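Local coordinates for protein ribonuclease J (Methanolobus psychrophilus R15, PDB 5HAB) that probably degrades RNA as an exoribonuclease of the metallo-beta-lactamase and beta-CASP family, at residues G344-P349 with A375-N380. The protein carries 1 engineered substitution. Sequence-based numbering, arbitrary orientation.
Sequences GHQGEP and ANVIPN. With nucleotides of chain D.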
loop_
_atom_site.group_PDB
_atom_site.type_symbol
_atom_site.label_atom_id
_atom_site.label_comp_id
_atom_site.label_asym_id
_atom_site.label_seq_id
_atom_site.Cartn_x
_atom_site.Cartn_y
_atom_site.Cartn_z
ATOM N N GLY B 344 14.483 -22.805 -5.112
ATOM C CA GLY B 344 15.036 -21.519 -4.723
ATOM C C GLY B 344 14.209 -20.289 -5.056
ATOM O O GLY B 344 14.741 -19.180 -5.133
ATOM N N HIS B 345 12.903 -20.477 -5.216
ATOM C CA HIS B 345 12.007 -19.391 -5.606
ATOM C C HIS B 345 11.877 -18.302 -4.541
ATOM O O HIS B 345 11.461 -17.189 -4.845
ATOM C CB HIS B 345 10.621 -19.946 -5.929
ATOM C CG HIS B 345 10.057 -20.812 -4.849
ATOM N ND1 HIS B 345 9.379 -20.299 -3.765
ATOM C CD2 HIS B 345 10.083 -22.153 -4.677
ATOM C CE1 HIS B 345 9.008 -21.288 -2.973
ATOM N NE2 HIS B 345 9.419 -22.425 -3.506
ATOM N N GLN B 346 12.224 -18.615 -3.298
ATOM C CA GLN B 346 12.182 -17.609 -2.238
ATOM C C GLN B 346 13.574 -17.065 -1.948
ATOM O O GLN B 346 13.789 -16.371 -0.951
ATOM C CB GLN B 346 11.558 -18.184 -0.965
ATOM C CG GLN B 346 10.114 -18.593 -1.141
ATOM C CD GLN B 346 9.258 -17.453 -1.661
ATOM O OE1 GLN B 346 9.368 -16.318 -1.195
ATOM N NE2 GLN B 346 8.400 -17.748 -2.634
ATOM N N GLY B 347 14.516 -17.378 -2.832
ATOM C CA GLY B 347 15.888 -16.942 -2.668
ATOM C C GLY B 347 16.556 -17.572 -1.464
ATOM O O GLY B 347 17.397 -16.946 -0.819
ATOM N N GLU B 348 16.168 -18.810 -1.159
ATOM C CA GLU B 348 16.771 -19.564 -0.066
ATOM C C GLU B 348 18.279 -19.636 -0.262
ATOM O O GLU B 348 18.747 -20.042 -1.327
ATOM C CB GLU B 348 16.192 -20.983 0.013
ATOM C CG GLU B 348 14.681 -21.081 0.212
ATOM C CD GLU B 348 13.900 -20.937 -1.084
ATOM O OE1 GLU B 348 14.364 -20.212 -1.987
ATOM O OE2 GLU B 348 12.835 -21.576 -1.215
ATOM N N PRO B 349 19.046 -19.218 0.755
ATOM C CA PRO B 349 20.500 -19.373 0.693
ATOM C C PRO B 349 20.858 -20.845 0.546
ATOM O O PRO B 349 20.406 -21.671 1.339
ATOM C CB PRO B 349 20.978 -18.807 2.035
ATOM C CG PRO B 349 19.854 -17.947 2.520
ATOM C CD PRO B 349 18.606 -18.612 2.022
ATOM N N ALA B 375 5.582 -19.153 -8.558
ATOM C CA ALA B 375 5.322 -19.049 -7.128
ATOM C C ALA B 375 5.136 -17.589 -6.731
ATOM O O ALA B 375 5.534 -16.677 -7.460
ATOM C CB ALA B 375 6.458 -19.670 -6.327
ATOM N N ASN B 376 4.518 -17.374 -5.577
ATOM C CA ASN B 376 4.362 -16.034 -5.033
ATOM C C ASN B 376 5.459 -15.741 -4.021
ATOM O O ASN B 376 6.131 -16.655 -3.543
ATOM C CB ASN B 376 2.993 -15.884 -4.367
ATOM C CG ASN B 376 2.840 -16.782 -3.144
ATOM O OD1 ASN B 376 3.447 -17.854 -3.062
ATOM N ND2 ASN B 376 2.029 -16.344 -2.185
ATOM N N VAL B 377 5.638 -14.467 -3.694
ATOM C CA VAL B 377 6.556 -14.091 -2.630
ATOM C C VAL B 377 5.778 -14.125 -1.319
ATOM O O VAL B 377 4.737 -13.478 -1.201
ATOM C CB VAL B 377 7.176 -12.700 -2.874
ATOM C CG1 VAL B 377 8.345 -12.456 -1.923
ATOM C CG2 VAL B 377 7.612 -12.554 -4.325
ATOM N N ILE B 378 6.274 -14.875 -0.340
ATOM C CA ILE B 378 5.624 -14.940 0.968
ATOM C C ILE B 378 5.773 -13.605 1.689
ATOM O O ILE B 378 6.884 -13.092 1.829
ATOM C CB ILE B 378 6.164 -16.110 1.828
ATOM C CG1 ILE B 378 5.722 -17.465 1.260
ATOM C CG2 ILE B 378 5.727 -15.962 3.275
ATOM C CD1 ILE B 378 6.528 -17.981 0.104
ATOM N N PRO B 379 4.644 -13.033 2.141
ATOM C CA PRO B 379 4.592 -11.704 2.766
ATOM C C PRO B 379 5.286 -11.629 4.124
ATOM O O PRO B 379 4.665 -11.254 5.116
ATOM C CB PRO B 379 3.087 -11.451 2.927
ATOM C CG PRO B 379 2.429 -12.387 1.967
ATOM C CD PRO B 379 3.298 -13.601 1.963
ATOM N N ASN B 380 6.568 -11.976 4.156
ATOM C CA ASN B 380 7.385 -11.816 5.350
ATOM C C ASN B 380 8.697 -11.148 4.955
ATOM O O ASN B 380 9.292 -11.508 3.941
ATOM C CB ASN B 380 7.641 -13.169 6.017
ATOM C CG ASN B 380 8.421 -13.043 7.307
ATOM O OD1 ASN B 380 9.652 -13.075 7.305
ATOM N ND2 ASN B 380 7.708 -12.891 8.421
ATOM O OP3 A D 1 0.164 -18.643 -2.853
ATOM P P A D 1 -0.534 -19.395 -1.783
ATOM O OP1 A D 1 -0.503 -20.841 -2.120
ATOM O OP2 A D 1 -1.843 -18.740 -1.536
ATOM O "O5'" A D 1 0.291 -19.172 -0.447
ATOM C "C5'" A D 1 1.700 -19.370 -0.398
ATOM C "C4'" A D 1 2.167 -19.533 1.026
ATOM O "O4'" A D 1 2.112 -18.236 1.683
ATOM C "C3'" A D 1 1.312 -20.478 1.867
ATOM O "O3'" A D 1 2.121 -21.217 2.779
ATOM C "C2'" A D 1 0.386 -19.533 2.627
ATOM O "O2'" A D 1 -0.080 -20.038 3.861
ATOM C "C1'" A D 1 1.265 -18.297 2.817
ATOM N N9 A D 1 0.483 -17.055 2.859
ATOM C C8 A D 1 -0.595 -16.753 2.057
ATOM N N7 A D 1 -1.134 -15.582 2.297
ATOM C C5 A D 1 -0.362 -15.075 3.335
ATOM C C6 A D 1 -0.427 -13.862 4.045
ATOM N N6 A D 1 -1.335 -12.909 3.803
ATOM N N1 A D 1 0.488 -13.662 5.022
ATOM C C2 A D 1 1.396 -14.619 5.262
ATOM N N3 A D 1 1.558 -15.800 4.663
ATOM C C4 A D 1 0.636 -15.972 3.696
ATOM P P A D 2 2.003 -22.820 2.804
ATOM O OP1 A D 2 0.567 -23.160 2.629
ATOM O OP2 A D 2 2.743 -23.314 3.993
ATOM O "O5'" A D 2 2.766 -23.297 1.487
ATOM C "C5'" A D 2 3.915 -24.129 1.572
ATOM C "C4'" A D 2 5.112 -23.512 0.891
ATOM O "O4'" A D 2 5.094 -22.072 1.067
ATOM C "C3'" A D 2 6.469 -23.946 1.429
ATOM O "O3'" A D 2 6.906 -25.179 0.882
ATOM C "C2'" A D 2 7.372 -22.767 1.082
ATOM O "O2'" A D 2 7.811 -22.844 -0.265
ATOM C "C1'" A D 2 6.410 -21.585 1.219
ATOM N N9 A D 2 6.510 -20.907 2.526
ATOM C C8 A D 2 5.520 -20.775 3.469
ATOM N N7 A D 2 5.881 -20.098 4.531
ATOM C C5 A D 2 7.195 -19.744 4.265
ATOM C C6 A D 2 8.141 -19.013 5.006
ATOM N N6 A D 2 7.891 -18.490 6.212
ATOM N N1 A D 2 9.365 -18.840 4.457
ATOM C C2 A D 2 9.609 -19.367 3.248
ATOM N N3 A D 2 8.803 -20.071 2.455
ATOM C C4 A D 2 7.595 -20.223 3.027
ATOM P P A D 3 6.942 -26.506 1.786
ATOM O OP1 A D 3 7.311 -27.652 0.915
ATOM O OP2 A D 3 5.686 -26.566 2.574
ATOM O "O5'" A D 3 8.137 -26.239 2.808
ATOM C "C5'" A D 3 9.494 -26.346 2.397
ATOM C "C4'" A D 3 10.054 -25.014 1.962
ATOM O "O4'" A D 3 10.358 -24.186 3.114
ATOM C "C3'" A D 3 11.359 -25.058 1.187
ATOM O "O3'" A D 3 11.169 -25.387 -0.177
ATOM C "C2'" A D 3 11.924 -23.658 1.399
ATOM O "O2'" A D 3 11.310 -22.731 0.514
ATOM C "C1'" A D 3 11.458 -23.347 2.824
ATOM N N9 A D 3 12.520 -23.548 3.832
ATOM C C8 A D 3 12.784 -24.643 4.620
ATOM N N7 A D 3 13.812 -24.480 5.421
ATOM C C5 A D 3 14.254 -23.191 5.145
ATOM C C6 A D 3 15.311 -22.409 5.656
ATOM N N6 A D 3 16.159 -22.826 6.600
ATOM N N1 A D 3 15.470 -21.162 5.157
ATOM C C2 A D 3 14.625 -20.734 4.211
ATOM N N3 A D 3 13.599 -21.371 3.654
ATOM C C4 A D 3 13.466 -22.608 4.169
#
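The carboxamide of Gln346 reaches across to the loop 375-380 and gives an N-H to the carbonyl oxygen of Asn376, with NE2 to O at 2.7 Å. The bond is moderately bent, and the donor lies 16° off the carbonyl plane. NE2 also donates to ND1 of His345 at 3.0 Å, within the plane of the imidazole, so one amide nitrogen is gripped by two acceptors. Glutamine suits the place because its chain, bent at chi2 (-55°), is long enough to bridge the loops and ends in a two-hydrogen donor. Ile378 lies crosswise to it, CD1 resting 3.3 Å from CD of Gln346, an apolar tip against the amide group. Next to this, the single methyl of Ala375 lies close against the imidazole in an off-centre CH-pi contact, CB being 3.9 Å from ND1 of His345, with Phe267 touching both residues.

RNA lies against both loops. O2' of A2 of chain D sits at the edge of the His345 ring, 3.3 Å from CE1, while CG1 of Ile378 touches both A1 and A2 of that chain. The carboxylate of Glu348 is a natural acceptor for the 2'-hydroxyl of A3 of chain D (O2' to OE2 2.6 Å), and OE2 also lies over a face of His345. The amide NH2 of Asn376 can face a phosphate oxygen, ND2 approaching OP3 of A1 of chain D at 3.0 Å.

Further out, Arg387 of helix 381-396 binds the carbonyl of His345. The loops follow strands 338-342 and 370-374 of the parallel beta-CASP sheet, which lie on either side of strand 262-266. Accepting from Gln346 is consistent with an unprotonated ND1 on His345, and the bond from A3 to Glu348 would be lost in DNA, consistent with recognition of ribose.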